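Local coordinates for protein type ii site-specific deoxyribonuclease (Klebsiella pneumoniae, PDB 6EKR) that probably cleaves double-stranded DNA at a specific recognition sequence, as a type IIP restriction endonuclease of the PD-(D/E)xK nuclease superfamily, at residues D2-K7 / I29-L34; L19-A24 / M141-K146; E64-V69 / V118-D123; T113-V118 / T135-F140. The protein carries 2 engineered substitutions. All blocks are in the same frame, centred on the assembly; numbering follows the deposited sequence.

Interaction 1. Residues D2-K7 / I29-L34; sequences DILKEK and IEHAML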
loop_
_atom_site.group_PDB
_atom_site.type_symbol
_atom_site.label_atom_id
_atom_site.label_comp_id
_atom_site.label_asym_id
_atom_site.label_seq_id
_atom_site.Cartn_x
_atom_site.Cartn_y
_atom_site.Cartn_z
ATOM N N ASP A 2 -24.645 -13.952 -12.348
ATOM C CA ASP A 2 -23.691 -14.932 -11.804
ATOM C C ASP A 2 -23.050 -15.650 -12.990
ATOM O O ASP A 2 -22.068 -16.378 -12.864
ATOM C CB ASP A 2 -24.435 -15.926 -10.905
ATOM C CG ASP A 2 -23.525 -16.987 -10.320
ATOM O OD1 ASP A 2 -22.445 -16.628 -9.780
ATOM O OD2 ASP A 2 -23.905 -18.180 -10.399
ATOM N N ILE A 3 -23.654 -15.411 -14.148
ATOM C CA ILE A 3 -23.194 -15.884 -15.433
ATOM C C ILE A 3 -21.978 -15.076 -15.851
ATOM O O ILE A 3 -21.139 -15.562 -16.612
ATOM C CB ILE A 3 -24.302 -15.692 -16.501
ATOM C CG1 ILE A 3 -25.621 -16.348 -16.058
ATOM C CG2 ILE A 3 -23.858 -16.229 -17.860
ATOM C CD1 ILE A 3 -26.465 -15.531 -15.076
ATOM N N LEU A 4 -21.888 -13.844 -15.349
ATOM C CA LEU A 4 -20.785 -12.957 -15.696
ATOM C C LEU A 4 -19.451 -13.446 -15.123
ATOM O O LEU A 4 -18.454 -13.487 -15.850
ATOM C CB LEU A 4 -21.087 -11.515 -15.275
ATOM C CG LEU A 4 -20.032 -10.451 -15.597
ATOM C CD1 LEU A 4 -19.982 -10.117 -17.087
ATOM C CD2 LEU A 4 -20.291 -9.221 -14.769
ATOM N N LYS A 5 -19.451 -13.824 -13.841
ATOM C CA LYS A 5 -18.273 -14.387 -13.170
ATOM C C LYS A 5 -17.764 -15.642 -13.884
ATOM O O LYS A 5 -16.586 -15.735 -14.242
ATOM C CB LYS A 5 -18.577 -14.718 -11.705
ATOM C CG LYS A 5 -17.322 -14.858 -10.833
ATOM C CD LYS A 5 -17.498 -15.892 -9.711
ATOM C CE LYS A 5 -16.137 -16.300 -9.107
ATOM N NZ LYS A 5 -16.183 -17.566 -8.305
ATOM N N GLU A 6 -18.666 -16.597 -14.087
ATOM C CA GLU A 6 -18.358 -17.808 -14.818
ATOM C C GLU A 6 -17.674 -17.423 -16.130
ATOM O O GLU A 6 -16.621 -17.967 -16.471
ATOM C CB GLU A 6 -19.639 -18.619 -15.051
ATOM C CG GLU A 6 -19.499 -19.842 -15.967
ATOM C CD GLU A 6 -20.822 -20.232 -16.667
ATOM O OE1 GLU A 6 -21.659 -19.332 -16.961
ATOM O OE2 GLU A 6 -21.020 -21.448 -16.931
ATOM N N LYS A 7 -18.255 -16.455 -16.837
ATOM C CA LYS A 7 -17.720 -16.015 -18.126
ATOM C C LYS A 7 -16.338 -15.369 -18.044
ATOM O O LYS A 7 -15.506 -15.596 -18.923
ATOM C CB LYS A 7 -18.707 -15.107 -18.842
ATOM C CG LYS A 7 -19.723 -15.869 -19.652
ATOM C CD LYS A 7 -20.710 -14.925 -20.284
ATOM C CE LYS A 7 -21.822 -15.676 -20.978
ATOM N NZ LYS A 7 -22.793 -14.723 -21.593
ATOM N N ILE A 29 -17.487 -8.891 -22.364
ATOM C CA ILE A 29 -17.949 -7.548 -22.699
ATOM C C ILE A 29 -19.387 -7.599 -23.198
ATOM O O ILE A 29 -20.250 -6.887 -22.674
ATOM C CB ILE A 29 -17.039 -6.836 -23.710
ATOM C CG1 ILE A 29 -15.607 -6.776 -23.176
ATOM C CG2 ILE A 29 -17.537 -5.425 -23.913
ATOM C CD1 ILE A 29 -14.542 -6.629 -24.232
ATOM N N GLU A 30 -19.646 -8.463 -24.174
ATOM C CA GLU A 30 -20.989 -8.635 -24.702
ATOM C C GLU A 30 -21.998 -8.751 -23.572
ATOM O O GLU A 30 -23.006 -8.059 -23.560
ATOM C CB GLU A 30 -21.053 -9.863 -25.604
ATOM C CG GLU A 30 -22.454 -10.225 -26.070
ATOM C CD GLU A 30 -22.456 -11.094 -27.311
ATOM O OE1 GLU A 30 -21.458 -11.069 -28.063
ATOM O OE2 GLU A 30 -23.463 -11.799 -27.535
ATOM N N HIS A 31 -21.687 -9.600 -22.603
ATOM C CA HIS A 31 -22.634 -9.971 -21.552
ATOM C C HIS A 31 -22.796 -8.922 -20.465
ATOM O O HIS A 31 -23.885 -8.766 -19.917
ATOM C CB HIS A 31 -22.244 -11.318 -20.932
ATOM C CG HIS A 31 -23.182 -11.795 -19.862
ATOM N ND1 HIS A 31 -24.273 -12.598 -20.128
ATOM C CD2 HIS A 31 -23.188 -11.584 -18.523
ATOM C CE1 HIS A 31 -24.906 -12.864 -19.000
ATOM N NE2 HIS A 31 -24.273 -12.255 -18.012
ATOM N N ALA A 32 -21.718 -8.219 -20.136
ATOM C CA ALA A 32 -21.798 -7.162 -19.132
ATOM C C ALA A 32 -22.625 -5.998 -19.667
ATOM O O ALA A 32 -23.437 -5.415 -18.932
ATOM C CB ALA A 32 -20.412 -6.697 -18.730
HETATM N N MSE A 33 -22.416 -5.684 -20.951
HETATM C CA MSE A 33 -23.160 -4.635 -21.649
HETATM C C MSE A 33 -24.666 -4.916 -21.701
HETATM O O MSE A 33 -25.473 -4.045 -21.381
HETATM C CB MSE A 33 -22.615 -4.428 -23.063
HETATM C CG MSE A 33 -21.280 -3.699 -23.126
HETATM SE SE MSE A 33 -21.381 -1.844 -22.501
HETATM C CE MSE A 33 -22.330 -1.076 -24.025
ATOM N N LEU A 34 -25.038 -6.135 -22.084
ATOM C CA LEU A 34 -26.441 -6.515 -22.143
ATOM C C LEU A 34 -27.068 -6.630 -20.758
ATOM O O LEU A 34 -28.276 -6.453 -20.609
ATOM C CB LEU A 34 -26.633 -7.812 -22.935
ATOM C CG LEU A 34 -26.226 -7.808 -24.414
ATOM C CD1 LEU A 34 -26.434 -9.168 -25.032
ATOM C CD2 LEU A 34 -26.965 -6.754 -25.209
#
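L4 and A32 bring the two backbones nearest each other, CA to CA 6.8 Å, where the first turns of helix 3-16 lie beside the middle of helix 22-39. The two helices follow one another in the chain and form an antiparallel helical hairpin: the axes of the short segments come within 10.0 Å and their directions differ by 163°. Side chains from both helices meet between them, and H31 makes the largest contribution. Its CG is anti to the backbone N (chi1 -179°), and the imidazole beyond it reaches helix 3-16, where it meets three residues. The I3 side chain crosses that of H31 at about a right angle, its CG2 lying 3.7 Å from CE1 of H31. L4 comes in at the ring edge, near the ring plane, with its CD1 3.8 Å from CD2 of H31. That same L4 methyl also rests on CB of A32, while the other, CD2, meets C121 and F122 of helix 101-125. K7 likewise crosses the histidine side chain at about a right angle. Extended beyond CG, it runs beside the base of the imidazole, with CD 4.0 Å from both CB and CG of H31. At the end of this chain, NZ of K7 stands 3.0 Å from ND1 of H31.

Interaction 2. Residues L19-A24 / M141-K146; sequences LDHIPA and MAAVLK
H21 NE2, which meets the helix around A143, makes its hydrogen bond with the backbone carbonyl oxygen of I139, one turn earlier in helix 132-148. No hydrogen bond joins 19-24 to 141-146 themselves; beside its polar partner the imidazole simply rests on the helix surface. NE2 of H21 is 3.8 Å from the backbone N of A143, which lies at the ring edge near the ring plane, and 4.0 Å from CB of the same alanine. The ring gets there because CG of H21 sits between the backbone N and the carbonyl carbon (chi1 75°). I22, the next residue, begins helix 22-39 and adds the apolar half. Its CG1 packs on CB of A143 at 3.9 Å and also lies over one face of the H21 ring, 4.2 Å above the plane and offset toward the rim. The small A143 thus receives both larger side chains. CD1 of I22 extends further, to 3.8 Å from the carbonyl O of A143, and comes loosely near CB of K146. The end of that lysine leads away from 19-24, and its NZ pairs with a bound sulfate ion. The contact seats the turn between helices 3-16 and 22-39 against helix 132-148: Y15 of helix 3-16 meets both H21 and A142, A142 also touches I180 of strand 179-183, and M141 faces helix 286-298.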
loop_
_atom_site.group_PDB
_atom_site.type_symbol
_atom_site.label_atom_id
_atom_site.label_comp_id
_atom_site.label_asym_id
_atom_site.label_seq_id
_atom_site.Cartn_x
_atom_site.Cartn_y
_atom_site.Cartn_z
ATOM N N LEU A 19 -3.357 -19.373 -23.393
ATOM C CA LEU A 19 -4.016 -19.722 -24.635
ATOM C C LEU A 19 -4.647 -18.480 -25.245
ATOM O O LEU A 19 -4.662 -17.419 -24.616
ATOM C CB LEU A 19 -5.079 -20.794 -24.378
ATOM C CG LEU A 19 -4.510 -22.133 -23.892
ATOM C CD1 LEU A 19 -5.593 -23.022 -23.271
ATOM C CD2 LEU A 19 -3.749 -22.860 -25.015
ATOM N N ASP A 20 -5.156 -18.605 -26.469
ATOM C CA ASP A 20 -5.917 -17.523 -27.068
ATOM C C ASP A 20 -7.173 -17.283 -26.228
ATOM O O ASP A 20 -8.071 -18.117 -26.189
ATOM C CB ASP A 20 -6.268 -17.825 -28.527
ATOM C CG ASP A 20 -6.975 -16.664 -29.208
ATOM O OD1 ASP A 20 -6.443 -15.534 -29.191
ATOM O OD2 ASP A 20 -8.071 -16.878 -29.763
ATOM N N HIS A 21 -7.196 -16.144 -25.539
ATOM C CA HIS A 21 -8.262 -15.789 -24.599
ATOM C C HIS A 21 -9.202 -14.685 -25.123
ATOM O O HIS A 21 -10.242 -14.399 -24.512
ATOM C CB HIS A 21 -7.646 -15.356 -23.263
ATOM C CG HIS A 21 -7.028 -13.991 -23.293
ATOM N ND1 HIS A 21 -5.856 -13.717 -23.966
ATOM C CD2 HIS A 21 -7.418 -12.825 -22.728
ATOM C CE1 HIS A 21 -5.556 -12.440 -23.819
ATOM N NE2 HIS A 21 -6.484 -11.877 -23.067
ATOM N N ILE A 22 -8.838 -14.075 -26.248
ATOM C CA ILE A 22 -9.575 -12.933 -26.771
ATOM C C ILE A 22 -11.062 -13.200 -27.079
ATOM O O ILE A 22 -11.914 -12.369 -26.736
ATOM C CB ILE A 22 -8.865 -12.267 -27.971
ATOM C CG1 ILE A 22 -7.376 -12.065 -27.661
ATOM C CG2 ILE A 22 -9.518 -10.933 -28.285
ATOM C CD1 ILE A 22 -6.569 -11.485 -28.798
ATOM N N PRO A 23 -11.390 -14.338 -27.736
ATOM C CA PRO A 23 -12.819 -14.599 -27.926
ATOM C C PRO A 23 -13.593 -14.593 -26.613
ATOM O O PRO A 23 -14.621 -13.919 -26.527
ATOM C CB PRO A 23 -12.842 -15.990 -28.564
ATOM C CG PRO A 23 -11.541 -16.085 -29.275
ATOM C CD PRO A 23 -10.564 -15.391 -28.361
ATOM N N ALA A 24 -13.084 -15.296 -25.597
ATOM C CA ALA A 24 -13.788 -15.483 -24.318
ATOM C C ALA A 24 -13.909 -14.199 -23.534
ATOM O O ALA A 24 -14.782 -14.067 -22.673
ATOM C CB ALA A 24 -13.095 -16.527 -23.476
HETATM N N MSE A 141 -6.705 -5.509 -21.821
HETATM C CA MSE A 141 -5.598 -4.774 -22.391
HETATM C C MSE A 141 -4.629 -5.723 -23.052
HETATM O O MSE A 141 -4.104 -5.432 -24.121
HETATM C CB MSE A 141 -4.900 -3.939 -21.336
HETATM C CG MSE A 141 -5.695 -2.717 -20.925
HETATM SE SE MSE A 141 -6.477 -1.706 -22.428
HETATM C CE MSE A 141 -4.816 -1.251 -23.374
ATOM N N ALA A 142 -4.415 -6.872 -22.421
ATOM C CA ALA A 142 -3.554 -7.890 -22.968
ATOM C C ALA A 142 -4.156 -8.358 -24.274
ATOM O O ALA A 142 -3.430 -8.635 -25.229
ATOM C CB ALA A 142 -3.421 -9.035 -21.998
ATOM N N ALA A 143 -5.486 -8.429 -24.326
ATOM C CA ALA A 143 -6.159 -8.742 -25.576
ATOM C C ALA A 143 -5.826 -7.699 -26.649
ATOM O O ALA A 143 -5.269 -8.057 -27.692
ATOM C CB ALA A 143 -7.648 -8.871 -25.375
ATOM N N VAL A 144 -6.126 -6.421 -26.383
ATOM C CA VAL A 144 -5.892 -5.364 -27.386
ATOM C C VAL A 144 -4.414 -5.234 -27.774
ATOM O O VAL A 144 -4.095 -5.153 -28.968
ATOM C CB VAL A 144 -6.537 -3.956 -27.064
ATOM C CG1 VAL A 144 -7.813 -4.084 -26.243
ATOM C CG2 VAL A 144 -5.555 -3.006 -26.400
ATOM N N LEU A 145 -3.518 -5.210 -26.799
ATOM C CA LEU A 145 -2.106 -5.071 -27.118
ATOM C C LEU A 145 -1.623 -6.178 -28.045
ATOM O O LEU A 145 -0.616 -6.029 -28.724
ATOM C CB LEU A 145 -1.262 -5.035 -25.850
ATOM C CG LEU A 145 -1.280 -3.711 -25.092
ATOM C CD1 LEU A 145 -0.415 -3.795 -23.857
ATOM C CD2 LEU A 145 -0.809 -2.596 -25.991
ATOM N N LYS A 146 -2.352 -7.284 -28.077
ATOM C CA LYS A 146 -1.974 -8.419 -28.910
ATOM C C LYS A 146 -2.440 -8.240 -30.346
ATOM O O LYS A 146 -1.798 -8.709 -31.277
ATOM C CB LYS A 146 -2.552 -9.709 -28.338
ATOM C CG LYS A 146 -2.113 -10.958 -29.063
ATOM C CD LYS A 146 -0.715 -11.366 -28.652
ATOM C CE LYS A 146 -0.352 -12.717 -29.233
ATOM N NZ LYS A 146 0.929 -13.227 -28.686
#

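Interaction 3. Residues E64-V69 / V118-D123; sequences EYSRPV and VACCFD
D123 and R67 carry this contact, with C120 one helical turn before D123 completing it. The arginine grips the carboxylate side-on: NE bonds to OD2 of D123 at 2.8 Å, and NH2 of R67 bonds to OD1 of D123 at 2.9 Å. Both oxygens use their syn lone pairs, both lie close to the guanidinium plane, and the two flat groups are only 25° from coplanar. The R67 chain bends at chi3 (69°), which sets NE toward the carboxylate; CB of A119 sits over the centre of one guanidinium face, 3.7 Å above the plane. The backbone N of R67 adds a weak third bond, 3.3 Å to OD2 of D123, so that oxygen takes two donors from one residue. C120 supplies the apolar side: its SG touches CG2 of V69 at 3.6 Å and CB of S66 at 3.8 Å. S66 itself is tied by OG to the backbone N of F59, in strand 53-61. Main-chain and side-chain donors of R67 thus converge on one carboxylate, which fixes segment 64-69 against helix 101-125, and the positive guanidinium would be expected to favour an ionised D123.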
loop_
_atom_site.group_PDB
_atom_site.type_symbol
_atom_site.label_atom_id
_atom_site.label_comp_id
_atom_site.label_asym_id
_atom_site.label_seq_id
_atom_site.Cartn_x
_atom_site.Cartn_y
_atom_site.Cartn_z
ATOM N N GLU A 64 -29.038 -0.016 -4.869
ATOM C CA GLU A 64 -27.593 0.045 -5.055
ATOM C C GLU A 64 -27.143 0.925 -6.235
ATOM O O GLU A 64 -27.864 1.061 -7.230
ATOM C CB GLU A 64 -27.031 -1.366 -5.207
ATOM C CG GLU A 64 -26.818 -2.095 -3.884
ATOM C CD GLU A 64 -25.784 -3.219 -3.997
ATOM O OE1 GLU A 64 -25.970 -4.132 -4.833
ATOM O OE2 GLU A 64 -24.782 -3.191 -3.247
ATOM N N TYR A 65 -25.954 1.524 -6.095
ATOM C CA TYR A 65 -25.348 2.387 -7.125
ATOM C C TYR A 65 -24.022 1.808 -7.600
ATOM O O TYR A 65 -23.285 1.208 -6.821
ATOM C CB TYR A 65 -25.074 3.793 -6.574
ATOM C CG TYR A 65 -26.264 4.732 -6.506
ATOM C CD1 TYR A 65 -26.394 5.787 -7.411
ATOM C CD2 TYR A 65 -27.242 4.584 -5.514
ATOM C CE1 TYR A 65 -27.479 6.657 -7.346
ATOM C CE2 TYR A 65 -28.333 5.446 -5.441
ATOM C CZ TYR A 65 -28.442 6.480 -6.358
ATOM O OH TYR A 65 -29.515 7.340 -6.283
ATOM N N SER A 66 -23.714 2.003 -8.876
ATOM C CA SER A 66 -22.406 1.662 -9.394
ATOM C C SER A 66 -21.473 2.825 -9.098
ATOM O O SER A 66 -21.934 3.914 -8.777
ATOM C CB SER A 66 -22.480 1.432 -10.897
ATOM O OG SER A 66 -22.705 2.651 -11.559
ATOM N N ARG A 67 -20.166 2.590 -9.199
ATOM C CA ARG A 67 -19.177 3.668 -9.181
ATOM C C ARG A 67 -19.528 4.699 -10.261
ATOM O O ARG A 67 -20.212 4.364 -11.233
ATOM C CB ARG A 67 -17.769 3.110 -9.417
ATOM C CG ARG A 67 -17.547 2.554 -10.805
ATOM C CD ARG A 67 -16.265 1.777 -10.873
ATOM N NE ARG A 67 -16.347 0.538 -10.105
ATOM C CZ ARG A 67 -15.307 -0.225 -9.791
ATOM N NH1 ARG A 67 -14.080 0.107 -10.169
ATOM N NH2 ARG A 67 -15.500 -1.326 -9.087
ATOM N N PRO A 68 -19.057 5.949 -10.099
ATOM C CA PRO A 68 -19.427 7.011 -11.032
ATOM C C PRO A 68 -18.842 6.794 -12.428
ATOM O O PRO A 68 -17.707 6.330 -12.569
ATOM C CB PRO A 68 -18.845 8.267 -10.378
ATOM C CG PRO A 68 -17.704 7.772 -9.564
ATOM C CD PRO A 68 -18.146 6.436 -9.047
ATOM N N VAL A 69 -19.628 7.142 -13.441
ATOM C CA VAL A 69 -19.306 6.877 -14.838
ATOM C C VAL A 69 -19.412 8.161 -15.658
ATOM O O VAL A 69 -20.455 8.818 -15.672
ATOM C CB VAL A 69 -20.243 5.777 -15.420
ATOM C CG1 VAL A 69 -20.428 5.919 -16.920
ATOM C CG2 VAL A 69 -19.713 4.399 -15.096
ATOM N N VAL A 118 -17.823 -3.988 -17.135
ATOM C CA VAL A 118 -17.611 -5.113 -16.243
ATOM C C VAL A 118 -17.577 -4.641 -14.792
ATOM O O VAL A 118 -18.198 -5.250 -13.930
ATOM C CB VAL A 118 -16.352 -5.891 -16.592
ATOM C CG1 VAL A 118 -16.097 -6.961 -15.554
ATOM C CG2 VAL A 118 -16.495 -6.525 -17.953
ATOM N N ALA A 119 -16.882 -3.541 -14.540
ATOM C CA ALA A 119 -16.739 -3.010 -13.191
ATOM C C ALA A 119 -18.086 -2.673 -12.543
ATOM O O ALA A 119 -18.357 -3.110 -11.423
ATOM C CB ALA A 119 -15.797 -1.788 -13.185
ATOM N N CYS A 120 -18.925 -1.915 -13.247
ATOM C CA CYS A 120 -20.239 -1.521 -12.737
ATOM C C CYS A 120 -21.173 -2.696 -12.470
ATOM O O CYS A 120 -21.993 -2.644 -11.555
ATOM C CB CYS A 120 -20.925 -0.555 -13.700
ATOM S SG CYS A 120 -20.129 1.020 -13.804
ATOM N N CYS A 121 -21.062 -3.740 -13.290
ATOM C CA CYS A 121 -21.791 -4.988 -13.063
ATOM C C CYS A 121 -21.503 -5.589 -11.688
ATOM O O CYS A 121 -22.426 -6.028 -10.991
ATOM C CB CYS A 121 -21.471 -5.987 -14.159
ATOM S SG CYS A 121 -22.391 -5.685 -15.675
ATOM N N PHE A 122 -20.226 -5.584 -11.301
ATOM C CA PHE A 122 -19.794 -6.028 -9.973
ATOM C C PHE A 122 -20.253 -5.138 -8.829
ATOM O O PHE A 122 -20.475 -5.620 -7.726
ATOM C CB PHE A 122 -18.272 -6.148 -9.910
ATOM C CG PHE A 122 -17.736 -7.414 -10.502
ATOM C CD1 PHE A 122 -16.998 -8.292 -9.725
ATOM C CD2 PHE A 122 -17.966 -7.733 -11.846
ATOM C CE1 PHE A 122 -16.492 -9.469 -10.279
ATOM C CE2 PHE A 122 -17.463 -8.906 -12.405
ATOM C CZ PHE A 122 -16.729 -9.771 -11.625
ATOM N N ASP A 123 -20.363 -3.837 -9.071
ATOM C CA ASP A 123 -20.833 -2.932 -8.031
ATOM C C ASP A 123 -22.309 -3.170 -7.733
ATOM O O ASP A 123 -22.748 -2.990 -6.599
ATOM C CB ASP A 123 -20.611 -1.479 -8.430
ATOM C CG ASP A 123 -19.175 -1.183 -8.806
ATOM O OD1 ASP A 123 -18.239 -1.631 -8.111
ATOM O OD2 ASP A 123 -18.982 -0.474 -9.810
#

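Interaction 4. Residues T113-V118 / T135-F140; sequences TSVMSV and TFFEIF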
loop_
_atom_site.group_PDB
_atom_site.type_symbol
_atom_site.label_atom_id
_atom_site.label_comp_id
_atom_site.label_asym_id
_atom_site.label_seq_id
_atom_site.Cartn_x
_atom_site.Cartn_y
_atom_site.Cartn_z
ATOM N N THR A 113 -15.434 1.960 -21.784
ATOM C CA THR A 113 -16.703 1.268 -21.766
ATOM C C THR A 113 -16.518 -0.212 -21.454
ATOM O O THR A 113 -17.243 -0.757 -20.624
ATOM C CB THR A 113 -17.435 1.478 -23.112
ATOM O OG1 THR A 113 -17.748 2.865 -23.252
ATOM C CG2 THR A 113 -18.721 0.663 -23.207
ATOM N N SER A 114 -15.548 -0.852 -22.101
ATOM C CA SER A 114 -15.339 -2.287 -21.913
ATOM C C SER A 114 -15.053 -2.619 -20.447
ATOM O O SER A 114 -15.746 -3.445 -19.854
ATOM C CB SER A 114 -14.203 -2.803 -22.796
ATOM O OG SER A 114 -14.550 -2.785 -24.167
ATOM N N VAL A 115 -14.040 -1.960 -19.877
ATOM C CA VAL A 115 -13.623 -2.161 -18.489
ATOM C C VAL A 115 -14.682 -1.698 -17.490
ATOM O O VAL A 115 -14.950 -2.385 -16.504
ATOM C CB VAL A 115 -12.266 -1.475 -18.198
ATOM C CG1 VAL A 115 -12.029 -1.346 -16.713
ATOM C CG2 VAL A 115 -11.136 -2.254 -18.829
HETATM N N MSE A 116 -15.293 -0.546 -17.747
HETATM C CA MSE A 116 -16.250 0.027 -16.805
HETATM C C MSE A 116 -17.583 -0.679 -16.843
HETATM O O MSE A 116 -18.343 -0.603 -15.887
HETATM C CB MSE A 116 -16.440 1.523 -17.044
HETATM C CG MSE A 116 -15.266 2.361 -16.596
HETATM SE SE MSE A 116 -15.003 2.276 -14.657
HETATM C CE MSE A 116 -16.398 3.546 -14.149
ATOM N N SER A 117 -17.868 -1.366 -17.942
ATOM C CA SER A 117 -19.090 -2.141 -18.044
ATOM C C SER A 117 -18.986 -3.340 -17.133
ATOM O O SER A 117 -19.939 -3.671 -16.426
ATOM C CB SER A 117 -19.330 -2.610 -19.474
ATOM O OG SER A 117 -18.327 -3.524 -19.873
ATOM N N VAL A 118 -17.823 -3.988 -17.135
ATOM C CA VAL A 118 -17.611 -5.113 -16.243
ATOM C C VAL A 118 -17.577 -4.641 -14.792
ATOM O O VAL A 118 -18.198 -5.250 -13.930
ATOM C CB VAL A 118 -16.352 -5.891 -16.592
ATOM C CG1 VAL A 118 -16.097 -6.961 -15.554
ATOM C CG2 VAL A 118 -16.495 -6.525 -17.953
ATOM N N THR A 135 -8.802 -7.598 -12.664
ATOM C CA THR A 135 -8.386 -8.758 -13.444
ATOM C C THR A 135 -8.839 -8.631 -14.893
ATOM O O THR A 135 -8.076 -8.940 -15.821
ATOM C CB THR A 135 -8.896 -10.091 -12.862
ATOM O OG1 THR A 135 -8.808 -10.069 -11.436
ATOM C CG2 THR A 135 -8.050 -11.245 -13.383
ATOM N N PHE A 136 -10.074 -8.177 -15.091
ATOM C CA PHE A 136 -10.565 -8.010 -16.441
ATOM C C PHE A 136 -9.790 -6.910 -17.187
ATOM O O PHE A 136 -9.409 -7.096 -18.349
ATOM C CB PHE A 136 -12.083 -7.805 -16.490
ATOM C CG PHE A 136 -12.607 -7.668 -17.881
ATOM C CD1 PHE A 136 -12.812 -8.793 -18.668
ATOM C CD2 PHE A 136 -12.827 -6.409 -18.432
ATOM C CE1 PHE A 136 -13.258 -8.674 -19.974
ATOM C CE2 PHE A 136 -13.280 -6.275 -19.725
ATOM C CZ PHE A 136 -13.497 -7.416 -20.502
ATOM N N PHE A 137 -9.532 -5.789 -16.513
ATOM C CA PHE A 137 -8.715 -4.725 -17.083
ATOM C C PHE A 137 -7.409 -5.260 -17.684
ATOM O O PHE A 137 -7.120 -4.988 -18.840
ATOM C CB PHE A 137 -8.469 -3.613 -16.055
ATOM C CG PHE A 137 -7.774 -2.371 -16.610
ATOM C CD1 PHE A 137 -7.809 -2.056 -17.969
ATOM C CD2 PHE A 137 -7.106 -1.506 -15.751
ATOM C CE1 PHE A 137 -7.173 -0.924 -18.462
ATOM C CE2 PHE A 137 -6.467 -0.362 -16.234
ATOM C CZ PHE A 137 -6.506 -0.068 -17.593
ATOM N N GLU A 138 -6.639 -6.035 -16.926
ATOM C CA GLU A 138 -5.417 -6.632 -17.464
ATOM C C GLU A 138 -5.680 -7.511 -18.701
ATOM O O GLU A 138 -5.046 -7.336 -19.748
ATOM C CB GLU A 138 -4.693 -7.446 -16.398
ATOM C CG GLU A 138 -3.560 -8.283 -16.977
ATOM C CD GLU A 138 -2.814 -9.097 -15.955
ATOM O OE1 GLU A 138 -3.464 -9.703 -15.083
ATOM O OE2 GLU A 138 -1.567 -9.144 -16.038
ATOM N N ILE A 139 -6.610 -8.457 -18.555
ATOM C CA ILE A 139 -6.989 -9.407 -19.603
ATOM C C ILE A 139 -7.383 -8.703 -20.908
ATOM O O ILE A 139 -6.949 -9.094 -22.006
ATOM C CB ILE A 139 -8.186 -10.249 -19.120
ATOM C CG1 ILE A 139 -7.726 -11.338 -18.167
ATOM C CG2 ILE A 139 -8.956 -10.877 -20.287
ATOM C CD1 ILE A 139 -8.901 -12.044 -17.549
ATOM N N PHE A 140 -8.219 -7.677 -20.763
ATOM C CA PHE A 140 -8.693 -6.885 -21.873
ATOM C C PHE A 140 -7.549 -6.203 -22.585
ATOM O O PHE A 140 -7.439 -6.295 -23.807
ATOM C CB PHE A 140 -9.664 -5.828 -21.380
ATOM C CG PHE A 140 -10.150 -4.918 -22.456
ATOM C CD1 PHE A 140 -11.035 -5.383 -23.430
ATOM C CD2 PHE A 140 -9.726 -3.592 -22.502
ATOM C CE1 PHE A 140 -11.489 -4.545 -24.427
ATOM C CE2 PHE A 140 -10.178 -2.744 -23.502
ATOM C CZ PHE A 140 -11.067 -3.222 -24.462
#
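S114, V115 and V118 of helix 101-125 pack against three phenylalanine rings of helix 132-148, and together they make the close part of the interface. CG2 of V118 lies over one face of the F136 ring, 3.8 Å from its centroid and 18° off the normal, while CB of S114 covers a face of F140 at 3.9 Å from the centroid. Both are CH-pi contacts displaced toward the ring rim. In F136 and F140 the bond to CB already points toward helix 101-125, and CG, anti to the backbone N (chi1 -178° in F136), continues in that direction. V115 has the most surface buried here; it reaches F137 obliquely with CG2, 3.4 Å from CD1 of that ring, and the same methyl lies 4.2 Å from CD2 of F140. Across the interface no hydrogen bonds form. The serine hydroxyls turn to their own helix instead, OG of S114 bonding to the carbonyl of I110 and OG of S117 to that of S114. The outward flank of helix 132-148 is looser: E138 points away from helix 101-125 and, like T135, is partly exposed. With segment axes 9.5 Å apart and directions differing by 154°, the pair makes an antiparallel helical hairpin of two consecutive helices, its inner face built from aromatic rings and small or branched residues.

How the interactions relate
The contacts centre on four helices, 3-16, 22-39, 101-125 and 132-148, with segment 64-69 joining at helix 101-125. Interaction 4 joins the last two helices, and its centre is about 11 to 12 Å from each of the other three. Interaction 1 pairs the first two and meets interaction 4 where CG1 of I29 touches CZ of F136, 3.5 Å apart. Interactions 2 and 3 are the farthest apart, centres about 23 Å: one ties the start of helix 22-39 and the turn before it to helix 132-148, the other ties segment 64-69 to helix 101-125. Along the chain, interaction 1 closes before interactions 3 and 4 open, whereas interaction 2 spans both, so N-terminal helices and later ones form one interlocked unit.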